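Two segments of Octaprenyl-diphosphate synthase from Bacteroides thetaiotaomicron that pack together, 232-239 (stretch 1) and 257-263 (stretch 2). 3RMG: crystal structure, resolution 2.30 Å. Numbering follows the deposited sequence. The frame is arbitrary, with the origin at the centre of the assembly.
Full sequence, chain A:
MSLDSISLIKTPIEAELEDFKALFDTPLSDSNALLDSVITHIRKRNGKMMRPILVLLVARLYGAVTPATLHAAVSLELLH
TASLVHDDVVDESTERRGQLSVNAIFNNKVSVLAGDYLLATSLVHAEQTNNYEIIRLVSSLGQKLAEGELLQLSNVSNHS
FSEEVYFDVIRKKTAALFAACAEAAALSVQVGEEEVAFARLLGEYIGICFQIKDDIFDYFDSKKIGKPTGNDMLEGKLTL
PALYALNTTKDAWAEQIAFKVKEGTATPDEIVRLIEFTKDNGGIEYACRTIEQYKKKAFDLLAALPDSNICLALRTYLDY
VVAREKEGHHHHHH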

# COMPACT_ATOMS: atom_id res chain seq x y z
N ASP A 232 -14.15 5.67 -21.57
CA ASP A 232 -12.88 4.94 -21.73
C ASP A 232 -12.01 5.55 -22.83
O ASP A 232 -10.78 5.52 -22.74
CB ASP A 232 -13.12 3.46 -22.04
CG ASP A 232 -13.70 2.68 -20.87
OD1 ASP A 232 -13.39 3.01 -19.70
OD2 ASP A 232 -14.47 1.73 -21.12
N MET A 233 -12.65 6.09 -23.86
CA MET A 233 -11.93 6.75 -24.95
C MET A 233 -11.29 8.07 -24.48
O MET A 233 -10.13 8.33 -24.76
CB MET A 233 -12.84 6.99 -26.17
CG MET A 233 -13.17 5.73 -26.97
SD MET A 233 -14.03 6.08 -28.52
CE MET A 233 -14.35 4.46 -29.19
N LEU A 234 -12.06 8.87 -23.76
CA LEU A 234 -11.56 10.12 -23.19
C LEU A 234 -10.30 9.86 -22.38
O LEU A 234 -9.45 10.74 -22.22
CB LEU A 234 -12.61 10.76 -22.28
CG LEU A 234 -13.80 11.43 -22.97
CD1 LEU A 234 -14.85 11.84 -21.94
CD2 LEU A 234 -13.32 12.62 -23.77
N GLU A 235 -10.19 8.65 -21.85
CA GLU A 235 -9.06 8.30 -21.00
C GLU A 235 -7.95 7.64 -21.80
O GLU A 235 -6.87 7.41 -21.29
CB GLU A 235 -9.52 7.42 -19.85
CG GLU A 235 -10.81 7.92 -19.23
CD GLU A 235 -10.78 7.87 -17.72
OE1 GLU A 235 -9.70 8.11 -17.14
OE2 GLU A 235 -11.83 7.58 -17.10
N GLY A 236 -8.23 7.33 -23.06
CA GLY A 236 -7.21 6.84 -23.97
C GLY A 236 -7.39 5.40 -24.43
O GLY A 236 -6.53 4.85 -25.12
N LYS A 237 -8.53 4.81 -24.08
CA LYS A 237 -8.72 3.37 -24.27
C LYS A 237 -9.61 3.01 -25.46
O LYS A 237 -10.68 3.58 -25.65
CB LYS A 237 -9.29 2.74 -22.99
CG LYS A 237 -8.50 3.06 -21.73
CD LYS A 237 -9.34 2.83 -20.49
CE LYS A 237 -8.69 3.42 -19.25
NZ LYS A 237 -9.64 3.45 -18.11
N LEU A 238 -9.14 2.04 -26.24
CA LEU A 238 -9.94 1.42 -27.29
C LEU A 238 -10.28 -0.03 -26.90
O LEU A 238 -9.40 -0.90 -26.90
CB LEU A 238 -9.19 1.42 -28.62
CG LEU A 238 -8.91 2.76 -29.30
CD1 LEU A 238 -8.22 2.53 -30.63
CD2 LEU A 238 -10.20 3.54 -29.49
N THR A 239 -11.55 -0.28 -26.58
CA THR A 239 -11.96 -1.58 -26.07
C THR A 239 -12.47 -2.48 -27.19
O THR A 239 -12.59 -2.06 -28.33
CB THR A 239 -13.03 -1.45 -24.97
OG1 THR A 239 -14.24 -0.93 -25.52
CG2 THR A 239 -12.55 -0.53 -23.83
N ILE A 257 -9.30 8.84 -36.06
CA ILE A 257 -9.86 9.25 -34.78
C ILE A 257 -9.31 8.38 -33.65
O ILE A 257 -9.15 8.83 -32.51
CB ILE A 257 -11.39 9.14 -34.76
CG1 ILE A 257 -11.97 9.65 -36.08
CG2 ILE A 257 -11.96 9.90 -33.58
CD1 ILE A 257 -11.75 11.12 -36.31
N ALA A 258 -9.03 7.12 -33.98
CA ALA A 258 -8.46 6.18 -33.03
C ALA A 258 -7.06 6.63 -32.60
O ALA A 258 -6.73 6.64 -31.41
CB ALA A 258 -8.42 4.78 -33.62
N PHE A 259 -6.25 7.00 -33.59
CA PHE A 259 -4.95 7.59 -33.33
C PHE A 259 -5.12 8.73 -32.33
O PHE A 259 -4.34 8.87 -31.39
CB PHE A 259 -4.37 8.10 -34.65
CG PHE A 259 -2.95 8.59 -34.56
CD1 PHE A 259 -1.92 7.86 -35.14
CD2 PHE A 259 -2.64 9.78 -33.91
CE1 PHE A 259 -0.61 8.31 -35.07
CE2 PHE A 259 -1.33 10.23 -33.83
CZ PHE A 259 -0.32 9.49 -34.41
N LYS A 260 -6.18 9.52 -32.52
CA LYS A 260 -6.46 10.68 -31.67
C LYS A 260 -6.88 10.32 -30.25
O LYS A 260 -6.50 10.99 -29.29
CB LYS A 260 -7.54 11.55 -32.31
CG LYS A 260 -7.04 12.52 -33.36
CD LYS A 260 -8.08 13.60 -33.61
CE LYS A 260 -7.43 14.96 -33.75
NZ LYS A 260 -8.30 16.03 -33.17
N VAL A 261 -7.68 9.26 -30.12
CA VAL A 261 -8.12 8.79 -28.81
C VAL A 261 -6.92 8.34 -27.97
O VAL A 261 -6.75 8.77 -26.83
CB VAL A 261 -9.08 7.60 -28.95
CG1 VAL A 261 -9.43 7.03 -27.58
CG2 VAL A 261 -10.33 8.02 -29.70
N LYS A 262 -6.11 7.46 -28.56
CA LYS A 262 -4.90 6.99 -27.90
C LYS A 262 -3.97 8.16 -27.61
O LYS A 262 -3.35 8.23 -26.56
CB LYS A 262 -4.17 5.95 -28.78
CG LYS A 262 -4.90 4.62 -28.94
N GLU A 263 -3.88 9.08 -28.57
CA GLU A 263 -2.96 10.20 -28.46
C GLU A 263 -3.37 11.16 -27.35
O GLU A 263 -2.59 12.02 -26.95
CB GLU A 263 -2.87 10.94 -29.79
CG GLU A 263 -1.64 11.81 -29.92
CD GLU A 263 -0.37 11.00 -29.75
OE1 GLU A 263 -0.28 9.90 -30.33
OE2 GLU A 263 0.54 11.47 -29.03

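No hydrogen bond joins the two stretches among the modelled atoms; the contact rests on apolar packing and one CA-H...O contact, and buries 278 Å² over both sides. Along the helix of stretch 2, Ile257 stays out of reach, and Ala258 opens the interface. Its small, buried side chain suits a close approach: Leu238 CD1 lies 3.7 Å from Ala258 CB. Phe259 points away and Lys260 is out of reach, and the next contribution comes from Val261, nearly one turn after Ala258.

Val261 is the centre. Its CA-to-CB bond points toward stretch 1 and, with chi1 at t, Val261 CG1 lies 3.7 Å from Met233 CB, 3.2 Å from Met233 O and 4.1 Å from Leu238 CD2. A compact branched side chain thus fits among Met233, the Gly236 turn and Leu238. The backbone O of Val261 lies 3.5 Å from Gly236 CA, and the CA-H...O angle at the hydrogen is 163°. Gly236 has positive phi in a Schellman turn, where a CB would jam against the preceding carbonyl; the hydrogen bonds from Gly236 N to Met233 O (2.7 Å) and from Lys237 N to Asp232 O (2.7 Å) close that turn.

Lys262 finishes the contact with its aliphatic base, Lys262 CG lying 4.3 Å from Leu238 CD1; the atoms beyond CG are not modelled. Glu263 points away.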